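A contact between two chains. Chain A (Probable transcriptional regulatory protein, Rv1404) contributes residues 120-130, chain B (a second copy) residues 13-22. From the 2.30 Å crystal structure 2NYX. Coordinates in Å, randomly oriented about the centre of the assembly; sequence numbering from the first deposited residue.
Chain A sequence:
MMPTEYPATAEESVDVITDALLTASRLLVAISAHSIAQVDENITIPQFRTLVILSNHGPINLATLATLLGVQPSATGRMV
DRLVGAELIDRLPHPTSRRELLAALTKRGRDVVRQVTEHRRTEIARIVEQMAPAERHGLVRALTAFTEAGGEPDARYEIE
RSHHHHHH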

# COMPACT_ATOMS: atom_id res chain seq x y z
N ARG A 120 8.39 -5.69 -3.77
CA ARG A 120 8.42 -4.28 -3.38
C ARG A 120 9.80 -3.68 -3.61
O ARG A 120 9.93 -2.64 -4.27
N ARG A 121 10.84 -4.34 -3.11
CA ARG A 121 12.18 -3.78 -3.26
C ARG A 121 12.70 -3.76 -4.71
O ARG A 121 13.50 -2.89 -5.06
N THR A 122 12.26 -4.69 -5.55
CA THR A 122 12.64 -4.71 -6.96
C THR A 122 12.00 -3.53 -7.71
O THR A 122 12.63 -2.88 -8.55
N GLU A 123 10.74 -3.28 -7.37
CA GLU A 123 9.97 -2.21 -7.98
C GLU A 123 10.49 -0.85 -7.50
O GLU A 123 10.64 0.06 -8.31
N ILE A 124 10.76 -0.74 -6.20
CA ILE A 124 11.35 0.47 -5.65
C ILE A 124 12.71 0.76 -6.29
O ILE A 124 12.96 1.89 -6.72
N ALA A 125 13.56 -0.26 -6.37
CA ALA A 125 14.88 -0.14 -6.96
C ALA A 125 14.80 0.37 -8.38
O ALA A 125 15.58 1.21 -8.78
N ARG A 126 13.83 -0.15 -9.14
CA ARG A 126 13.62 0.24 -10.52
C ARG A 126 13.35 1.75 -10.64
O ARG A 126 13.94 2.43 -11.48
N ILE A 127 12.45 2.23 -9.78
CA ILE A 127 12.08 3.65 -9.70
C ILE A 127 13.28 4.49 -9.25
O ILE A 127 13.56 5.54 -9.83
N VAL A 128 14.00 4.00 -8.24
CA VAL A 128 15.15 4.70 -7.68
C VAL A 128 16.30 4.87 -8.68
O VAL A 128 16.98 5.89 -8.67
N GLU A 129 16.48 3.89 -9.56
CA GLU A 129 17.48 3.99 -10.64
C GLU A 129 17.23 5.18 -11.54
O GLU A 129 18.15 5.72 -12.13
N GLN A 130 15.97 5.59 -11.64
CA GLN A 130 15.58 6.71 -12.50
C GLN A 130 15.85 8.07 -11.87
O GLN A 130 15.84 9.09 -12.56
N SER B 13 23.50 -0.96 -5.72
CA SER B 13 23.48 -0.13 -4.48
C SER B 13 23.22 1.39 -4.58
O SER B 13 24.04 2.16 -4.07
N VAL B 14 22.10 1.89 -5.14
CA VAL B 14 20.77 1.29 -5.49
C VAL B 14 19.62 1.49 -4.45
O VAL B 14 18.91 2.48 -4.59
N ASP B 15 19.35 0.64 -3.45
CA ASP B 15 19.83 -0.72 -3.08
C ASP B 15 20.10 -0.71 -1.58
O ASP B 15 19.46 -1.44 -0.82
N VAL B 16 21.06 0.12 -1.17
CA VAL B 16 21.14 0.58 0.20
C VAL B 16 20.05 1.64 0.36
O VAL B 16 19.39 1.72 1.40
N ILE B 17 19.86 2.44 -0.69
CA ILE B 17 18.84 3.47 -0.72
C ILE B 17 17.47 2.81 -0.67
O ILE B 17 16.60 3.23 0.09
N THR B 18 17.30 1.76 -1.48
CA THR B 18 16.06 0.99 -1.54
C THR B 18 15.71 0.40 -0.19
O THR B 18 14.55 0.46 0.22
N ASP B 19 16.70 -0.17 0.49
CA ASP B 19 16.49 -0.70 1.83
C ASP B 19 16.08 0.37 2.81
O ASP B 19 15.12 0.19 3.55
N ALA B 20 16.79 1.49 2.80
CA ALA B 20 16.43 2.61 3.66
C ALA B 20 14.99 3.04 3.40
O ALA B 20 14.29 3.46 4.31
N LEU B 21 14.57 2.91 2.15
CA LEU B 21 13.23 3.26 1.71
C LEU B 21 12.13 2.30 2.15
O LEU B 21 11.00 2.71 2.34
N LEU B 22 12.44 1.01 2.26
CA LEU B 22 11.46 0.06 2.79
C LEU B 22 11.09 0.41 4.23
O LEU B 22 9.92 0.40 4.60

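Thr B18 is the knob at the centre of this contact, its CA-to-CB bond directed toward chain A and its side chain seated among Arg A121, Ile A124, Ala A125 and Val A128. Its m rotamer brings CG2 to 3.6 Å from Ile A124 CG2, while OG1 lies 3.3 Å from Ala A125 CA. The small side chain of alanine leaves room for so close an approach, and the CA atoms of Ala A125 and Thr B18 are 5.7 Å apart.

Further apolar contacts flank this knob. Ile A124 (m, t) points toward chain B and extends CD1 to 3.6 Å from Leu B22 CD1. Val A128 is a t rotamer also pointing toward the partner: CG2 lies 3.6 Å from Leu B21 CD2; CG1 is the nearer branch to Ile B17 CG2, at 3.9 Å, and lies a tight 3.0 Å from the backbone atom Val B14 O. Beyond Thr B18, Val B14 CG1 packs 3.8 Å from Ala A125 CB.

At the polar edge, Arg A121 lays its aliphatic base against leucine, CB lying 3.7 Å from Leu B22 CD2, and carries its charge outward. Its NE and NH2 each donate a weak 3.4 Å hydrogen bond to Asp B19 OD1, which lies near the guanidinium plane and completes a salt bridge.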

# COMPACT_ATOMS: atom_id res chain seq x y z
CB ARG A 120 7.99 -4.09 -1.91
CG ARG A 120 6.52 -4.31 -1.64
CD ARG A 120 6.10 -3.91 -0.22
NE ARG A 120 6.07 -2.46 -0.06
CZ ARG A 120 6.78 -1.79 0.85
NH1 ARG A 120 7.57 -2.44 1.70
NH2 ARG A 120 6.68 -0.46 0.92
CB ARG A 121 13.18 -4.39 -2.26
CG ARG A 121 13.88 -5.64 -2.72
CD ARG A 121 15.34 -5.69 -2.24
NE ARG A 121 15.50 -5.66 -0.78
CZ ARG A 121 15.07 -6.60 0.06
NH1 ARG A 121 14.43 -7.68 -0.39
NH2 ARG A 121 15.28 -6.46 1.37
CB THR A 122 12.25 -6.04 -7.64
OG1 THR A 122 12.97 -7.12 -7.02
CG2 THR A 122 12.56 -6.03 -9.13
CB GLU A 123 8.49 -2.38 -7.65
CG GLU A 123 7.58 -1.26 -8.19
CD GLU A 123 7.43 -1.25 -9.72
OE1 GLU A 123 8.08 -2.07 -10.42
OE2 GLU A 123 6.65 -0.40 -10.21
CB ILE A 124 11.49 0.39 -4.11
CG1 ILE A 124 10.14 0.68 -3.45
CG2 ILE A 124 12.54 1.39 -3.60
CD1 ILE A 124 10.17 0.60 -1.94
CB ALA A 125 15.62 -1.48 -6.92
CB ARG A 126 12.47 -0.55 -11.11
CG ARG A 126 12.32 -0.40 -12.61
CD ARG A 126 10.98 -0.95 -13.10
NE ARG A 126 9.86 -0.39 -12.35
CZ ARG A 126 9.23 0.75 -12.66
NH1 ARG A 126 9.60 1.45 -13.72
NH2 ARG A 126 8.23 1.17 -11.90
CB ILE A 127 10.84 3.86 -8.76
CG1 ILE A 127 9.62 3.15 -9.33
CG2 ILE A 127 10.51 5.34 -8.57
CD1 ILE A 127 8.51 2.93 -8.34
CB VAL A 128 15.62 4.01 -6.38
CG1 VAL A 128 17.05 4.37 -6.04
CG2 VAL A 128 14.70 4.40 -5.25
CB GLU A 129 17.51 2.71 -11.48
CG GLU A 129 18.13 1.50 -10.78
CD GLU A 129 18.19 0.24 -11.65
OE1 GLU A 129 18.55 0.34 -12.85
OE2 GLU A 129 17.88 -0.86 -11.12
CB GLN A 130 14.10 6.60 -12.90
CG GLN A 130 13.78 5.41 -13.79
CD GLN A 130 14.59 5.41 -15.07
OE1 GLN A 130 14.42 6.28 -15.93
NE2 GLN A 130 15.49 4.44 -15.20
CB SER B 13 24.68 -0.43 -3.57
OG SER B 13 24.52 0.20 -2.31
CB VAL B 14 20.69 0.03 -6.42
CG1 VAL B 14 19.24 -0.23 -6.80
CG2 VAL B 14 21.49 0.25 -7.71
CB ASP B 15 21.05 -1.23 -3.83
CG ASP B 15 21.29 -2.72 -3.61
OD1 ASP B 15 21.24 -3.49 -4.60
OD2 ASP B 15 21.53 -3.13 -2.45
CB VAL B 16 22.54 1.13 0.55
CG1 VAL B 16 22.51 2.00 1.80
CG2 VAL B 16 23.53 -0.02 0.73
CB ILE B 17 18.97 4.38 -1.97
CG1 ILE B 17 20.15 5.35 -1.83
CG2 ILE B 17 17.68 5.15 -2.26
CD1 ILE B 17 19.94 6.48 -0.82
CB THR B 18 16.11 -0.12 -2.62
OG1 THR B 18 16.04 0.49 -3.91
CG2 THR B 18 14.94 -1.07 -2.49
CB ASP B 19 17.74 -1.42 2.33
CG ASP B 19 17.68 -2.92 2.14
OD1 ASP B 19 16.77 -3.41 1.43
OD2 ASP B 19 18.54 -3.61 2.71
CB ALA B 20 17.39 3.77 3.45
CB LEU B 21 13.21 3.39 0.18
CG LEU B 21 13.10 4.74 -0.54
CD1 LEU B 21 13.39 5.96 0.34
CD2 LEU B 21 13.99 4.71 -1.78
CB LEU B 22 12.00 -1.37 2.75
CG LEU B 22 11.83 -2.24 1.51
CD1 LEU B 22 10.67 -1.80 0.64
CD2 LEU B 22 13.12 -2.27 0.72